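Local structure of Apc35852 (Geobacillus stearothermophilus, 1U9C) at residues S5-L9 against L220-E224; L28-V33 against W69-E73. The protein is of unknown function but belongs to the DJ-1/PfpI family, whose members include chaperones and cysteine proteases. One frame throughout, in Å; residues are numbered along the deposited sequence.

The two contacts lie in one alpha/beta fold, their centres about 20 Å apart and their nearest atoms about 8 Å apart, without touching. Contact 1 brings the two ends of the chain together: strand 7-12, an inner strand of the mixed sheet, begins beside the end of helix 209-221. Contact 2 falls wholly within the sequence between those ends, where helix 28-40 receives the short helix 70-75. The same two elements connect them, since F31 of contact 2 packs on M10 and V12 farther along strand 7-12, and E29 and V33 touch S209 and R210 at the start of helix 209-221. Contact 1 thus pairs the chain ends; contact 2 packs helix on helix.

Contact 1 (S5-L9 against L220-E224); sequences SKRVL and LEERE
The ammonium group of K6 donates a hydrogen bond to the backbone carbonyl of R223, with NZ 2.8 Å from O. This bond joins the chain ends of an alpha/beta sandwich of the DJ-1/PfpI family, the approach to strand 7-12 meeting the turn at the C-terminal end of helix 209-221. NZ stands above the carbonyl plane, 59° out of it, and D91 offers a long, weak ion pair as a second partner. K6 reaches the turn because its chain bends at chi2 (-68°) and then runs extended to NZ. On the way its CD passes CD2 of L220 at 4.1 Å, the two side chains lying alongside each other and pointing opposite ways. The E224 side chain crosses the lysine chain at an angle, OE1 coming within 3.5 Å of K6 CE and also near CG. Its charge is not in direct contact with the ammonium, as OE2 and NZ are 4.6 Å apart, but the proximity probably still helps to hold the lysine. The type I turn from E221 to E224 presents the carbonyl of R223, while the guanidinium group leads away to N199 and the carbonyl of G122. Away from these polar groups the contact becomes apolar and buried: L220, which also packs on Y43 and I124, extends its CD1 methyl to 4.2 Å from CG2 of V8.

Contact 2 (L28-V33 against W69-E73); sequences LEEFAV and WAEAE
A32 places its CB over one face of the W69 indole, 3.7 Å from the centroid of the five-membered ring and 16° off the ring normal, a CH-pi contact at the heart of this helix-helix packing. The closest ring atoms, CG and CD2, are each 3.6 Å from that methyl. W69 occupies the N-cap position of helix 70-75, and its CG, anti to the carbonyl carbon (chi1 -57°), sends the indole across helix 28-40. Three more side chains of that helix meet the ring obliquely: CD2 of L28 lies 3.9 Å from CE3, CB of E29 is 3.7 Å from CH2, and CG2 of V33 reaches NE1 at 3.8 Å. Small residues allow the backbones to come close, the CA atoms of A32 and A72 being 5.3 Å apart and their methyls in contact. On the inner side the F31 ring turns an edge to the carbonyl oxygen of A72, CE2 standing 3.5 Å from O. With W69 replaced by an alanine, the A32 methyl is likely to lose its aromatic face, and a gap to open between L28, E29 and V33. The packing is looser at the carboxylate ends: that of E29 extends past the indole, and OE2 of E73 sits at the indole edge, in its plane, 4.0 Å from CD2 of L28. Helix 28-40 also carries E30, whose OE2 lies close to the oxidised cysteine (3-sulfinoalanine) at position 129, though the nature of that polar pair is undecided. F31 bridges from A72 of helix 70-75 to M10 and V12 of strand 7-12, while E29 and V33 border the first residues of helix 209-221.

Contact 1 (S5-L9 against L220-E224)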
loop_
_atom_site.group_PDB
_atom_site.type_symbol
_atom_site.label_atom_id
_atom_site.label_comp_id
_atom_site.label_asym_id
_atom_site.label_seq_id
_atom_site.Cartn_x
_atom_site.Cartn_y
_atom_site.Cartn_z
ATOM N N SER A 5 -10.999 3.900 19.884
ATOM C CA SER A 5 -9.852 4.079 19.035
ATOM C C SER A 5 -10.142 4.009 17.553
ATOM O O SER A 5 -11.028 3.323 17.117
ATOM C CB SER A 5 -8.831 2.995 19.319
ATOM O OG SER A 5 -9.339 1.738 18.931
ATOM N N LYS A 6 -9.362 4.751 16.815
ATOM C CA LYS A 6 -9.386 4.653 15.356
ATOM C C LYS A 6 -8.971 3.246 14.933
ATOM O O LYS A 6 -8.198 2.549 15.613
ATOM C CB LYS A 6 -8.417 5.690 14.808
ATOM C CG LYS A 6 -8.781 7.151 15.091
ATOM C CD LYS A 6 -10.031 7.576 14.329
ATOM C CE LYS A 6 -10.418 9.052 14.580
ATOM N NZ LYS A 6 -11.730 9.374 14.051
ATOM N N ARG A 7 -9.458 2.868 13.773
ATOM C CA ARG A 7 -9.275 1.537 13.215
ATOM C C ARG A 7 -8.646 1.670 11.853
ATOM O O ARG A 7 -9.070 2.442 11.003
ATOM C CB ARG A 7 -10.587 0.787 13.085
ATOM C CG ARG A 7 -11.417 0.577 14.366
ATOM C CD ARG A 7 -12.601 -0.345 14.188
ATOM N NE ARG A 7 -12.200 -1.725 13.873
ATOM C CZ ARG A 7 -12.766 -2.548 12.968
ATOM N NH1 ARG A 7 -13.770 -2.194 12.169
ATOM N NH2 ARG A 7 -12.270 -3.776 12.844
ATOM N N VAL A 8 -7.611 0.890 11.625
ATOM C CA VAL A 8 -6.832 0.884 10.381
ATOM C C VAL A 8 -6.890 -0.506 9.755
ATOM O O VAL A 8 -6.608 -1.499 10.414
ATOM C CB VAL A 8 -5.360 1.320 10.571
ATOM C CG1 VAL A 8 -4.618 1.313 9.290
ATOM C CG2 VAL A 8 -5.296 2.684 11.219
ATOM N N LEU A 9 -7.226 -0.549 8.474
ATOM C CA LEU A 9 -7.196 -1.786 7.687
ATOM C C LEU A 9 -5.890 -1.804 6.891
ATOM O O LEU A 9 -5.633 -0.884 6.120
ATOM C CB LEU A 9 -8.375 -1.821 6.715
ATOM C CG LEU A 9 -8.406 -2.997 5.745
ATOM C CD1 LEU A 9 -8.581 -4.312 6.474
ATOM C CD2 LEU A 9 -9.502 -2.767 4.714
ATOM N N LEU A 220 -5.609 11.110 11.007
ATOM C CA LEU A 220 -6.524 10.538 11.982
ATOM C C LEU A 220 -6.655 11.411 13.232
ATOM O O LEU A 220 -7.742 11.580 13.795
ATOM C CB LEU A 220 -6.046 9.123 12.323
ATOM C CG LEU A 220 -6.230 8.104 11.220
ATOM C CD1 LEU A 220 -5.550 6.821 11.616
ATOM C CD2 LEU A 220 -7.697 7.842 10.994
ATOM N N GLU A 221 -5.557 12.023 13.653
ATOM C CA GLU A 221 -5.575 12.938 14.804
ATOM C C GLU A 221 -6.539 14.104 14.582
ATOM O O GLU A 221 -7.172 14.577 15.500
ATOM C CB GLU A 221 -4.126 13.453 15.043
ATOM C CG GLU A 221 -3.215 12.453 15.753
ATOM C CD GLU A 221 -1.763 12.903 15.843
ATOM O OE1 GLU A 221 -1.365 13.862 15.116
ATOM O OE2 GLU A 221 -0.989 12.246 16.587
ATOM N N GLU A 222 -6.632 14.595 13.337
ATOM C CA GLU A 222 -7.533 15.663 12.969
ATOM C C GLU A 222 -9.003 15.323 13.149
ATOM O O GLU A 222 -9.825 16.191 13.261
ATOM C CB GLU A 222 -7.264 16.048 11.519
ATOM C CG GLU A 222 -5.923 16.761 11.313
ATOM C CD GLU A 222 -5.463 16.767 9.861
ATOM O OE1 GLU A 222 -6.281 16.643 8.902
ATOM O OE2 GLU A 222 -4.261 16.877 9.639
ATOM N N ARG A 223 -9.290 14.023 13.123
ATOM C CA ARG A 223 -10.669 13.511 13.090
ATOM C C ARG A 223 -11.062 12.901 14.417
ATOM O O ARG A 223 -12.008 12.168 14.504
ATOM C CB ARG A 223 -10.761 12.416 12.038
ATOM C CG ARG A 223 -10.349 12.830 10.705
ATOM C CD ARG A 223 -10.242 11.725 9.709
ATOM N NE ARG A 223 -9.698 12.386 8.564
ATOM C CZ ARG A 223 -10.006 12.222 7.347
ATOM N NH1 ARG A 223 -10.738 11.216 6.959
ATOM N NH2 ARG A 223 -9.518 13.080 6.463
ATOM N N GLU A 224 -10.300 13.178 15.453
ATOM C CA GLU A 224 -10.745 12.872 16.797
ATOM C C GLU A 224 -11.933 13.764 17.067
ATOM O O GLU A 224 -12.100 14.786 16.426
ATOM C CB GLU A 224 -9.680 13.204 17.827
ATOM C CG GLU A 224 -8.383 12.429 17.722
ATOM C CD GLU A 224 -8.554 10.990 17.317
ATOM O OE1 GLU A 224 -7.833 10.591 16.384
ATOM O OE2 GLU A 224 -9.371 10.258 17.941
ATOM O OXT GLU A 224 -12.758 13.473 17.927
#

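Contact 2 (L28-V33 against W69-E73)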
loop_
_atom_site.group_PDB
_atom_site.type_symbol
_atom_site.label_atom_id
_atom_site.label_comp_id
_atom_site.label_asym_id
_atom_site.label_seq_id
_atom_site.Cartn_x
_atom_site.Cartn_y
_atom_site.Cartn_z
ATOM N N LEU A 28 8.692 -6.392 3.381
ATOM C CA LEU A 28 8.424 -6.477 4.813
ATOM C C LEU A 28 8.350 -5.135 5.524
ATOM O O LEU A 28 7.369 -4.854 6.248
ATOM C CB LEU A 28 9.404 -7.448 5.473
ATOM C CG LEU A 28 9.216 -7.563 6.976
ATOM C CD1 LEU A 28 7.833 -8.045 7.417
ATOM C CD2 LEU A 28 10.314 -8.498 7.487
ATOM N N GLU A 29 9.324 -4.262 5.337
ATOM C CA GLU A 29 9.375 -3.034 6.100
ATOM C C GLU A 29 8.133 -2.197 5.877
ATOM O O GLU A 29 7.734 -1.406 6.746
ATOM C CB GLU A 29 10.652 -2.210 5.712
ATOM C CG GLU A 29 10.734 -0.817 6.319
ATOM C CD GLU A 29 11.941 -0.018 5.930
ATOM O OE1 GLU A 29 12.675 -0.379 4.980
ATOM O OE2 GLU A 29 12.096 1.032 6.606
ATOM N N GLU A 30 7.609 -2.227 4.670
ATOM C CA GLU A 30 6.464 -1.404 4.306
ATOM C C GLU A 30 5.191 -1.755 5.046
ATOM O O GLU A 30 4.279 -0.938 5.116
ATOM C CB GLU A 30 6.260 -1.423 2.808
ATOM C CG GLU A 30 7.411 -0.735 2.056
ATOM C CD GLU A 30 7.386 -0.904 0.599
ATOM O OE1 GLU A 30 6.446 -1.375 0.036
ATOM O OE2 GLU A 30 8.470 -0.529 0.017
ATOM N N PHE A 31 5.116 -2.976 5.534
ATOM C CA PHE A 31 4.093 -3.414 6.488
ATOM C C PHE A 31 4.543 -3.169 7.930
ATOM O O PHE A 31 3.804 -2.592 8.718
ATOM C CB PHE A 31 3.779 -4.901 6.308
ATOM C CG PHE A 31 2.831 -5.420 7.321
ATOM C CD1 PHE A 31 1.477 -5.169 7.230
ATOM C CD2 PHE A 31 3.279 -6.091 8.459
ATOM C CE1 PHE A 31 0.608 -5.609 8.216
ATOM C CE2 PHE A 31 2.425 -6.536 9.412
ATOM C CZ PHE A 31 1.099 -6.293 9.303
ATOM N N ALA A 32 5.739 -3.633 8.264
ATOM C CA ALA A 32 6.129 -3.705 9.669
ATOM C C ALA A 32 6.280 -2.319 10.302
ATOM O O ALA A 32 5.839 -2.095 11.431
ATOM C CB ALA A 32 7.429 -4.490 9.845
ATOM N N VAL A 33 6.904 -1.360 9.620
ATOM C CA VAL A 33 7.116 -0.062 10.234
ATOM C C VAL A 33 5.757 0.651 10.447
ATOM O O VAL A 33 5.474 1.139 11.539
ATOM C CB VAL A 33 8.116 0.732 9.420
ATOM C CG1 VAL A 33 7.987 2.230 9.664
ATOM C CG2 VAL A 33 9.542 0.211 9.684
ATOM N N TRP A 69 10.091 -5.514 15.055
ATOM C CA TRP A 69 9.106 -6.082 14.128
ATOM C C TRP A 69 8.528 -7.461 14.463
ATOM O O TRP A 69 7.741 -8.025 13.699
ATOM C CB TRP A 69 9.712 -6.177 12.711
ATOM C CG TRP A 69 10.201 -4.888 12.179
ATOM C CD1 TRP A 69 10.046 -3.652 12.692
ATOM C CD2 TRP A 69 10.863 -4.737 10.929
ATOM N NE1 TRP A 69 10.621 -2.711 11.859
ATOM C CE2 TRP A 69 11.135 -3.372 10.782
ATOM C CE3 TRP A 69 11.300 -5.629 9.944
ATOM C CZ2 TRP A 69 11.845 -2.877 9.656
ATOM C CZ3 TRP A 69 11.953 -5.092 8.817
ATOM C CH2 TRP A 69 12.198 -3.764 8.728
ATOM N N ALA A 70 8.878 -7.985 15.630
ATOM C CA ALA A 70 8.484 -9.342 15.988
ATOM C C ALA A 70 6.954 -9.547 15.865
ATOM O O ALA A 70 6.496 -10.519 15.280
ATOM C CB ALA A 70 8.895 -9.664 17.390
ATOM N N GLU A 71 6.169 -8.647 16.436
ATOM C CA GLU A 71 4.733 -8.821 16.385
ATOM C C GLU A 71 4.169 -8.638 14.970
ATOM O O GLU A 71 3.230 -9.304 14.534
ATOM C CB GLU A 71 4.056 -7.846 17.346
ATOM C CG GLU A 71 4.266 -8.232 18.790
ATOM C CD GLU A 71 4.047 -7.039 19.677
ATOM O OE1 GLU A 71 4.979 -6.174 19.859
ATOM O OE2 GLU A 71 2.917 -6.974 20.166
ATOM N N ALA A 72 4.719 -7.711 14.199
ATOM C CA ALA A 72 4.322 -7.553 12.792
ATOM C C ALA A 72 4.575 -8.794 11.991
ATOM O O ALA A 72 3.708 -9.231 11.224
ATOM C CB ALA A 72 5.074 -6.395 12.225
ATOM N N GLU A 73 5.738 -9.381 12.161
ATOM C CA GLU A 73 6.079 -10.558 11.434
ATOM C C GLU A 73 5.150 -11.675 11.720
ATOM O O GLU A 73 4.747 -12.461 10.827
ATOM C CB GLU A 73 7.516 -10.987 11.712
ATOM C CG GLU A 73 8.545 -10.021 11.141
ATOM C CD GLU A 73 9.884 -10.007 11.860
ATOM O OE1 GLU A 73 10.070 -10.715 12.863
ATOM O OE2 GLU A 73 10.692 -9.171 11.422
#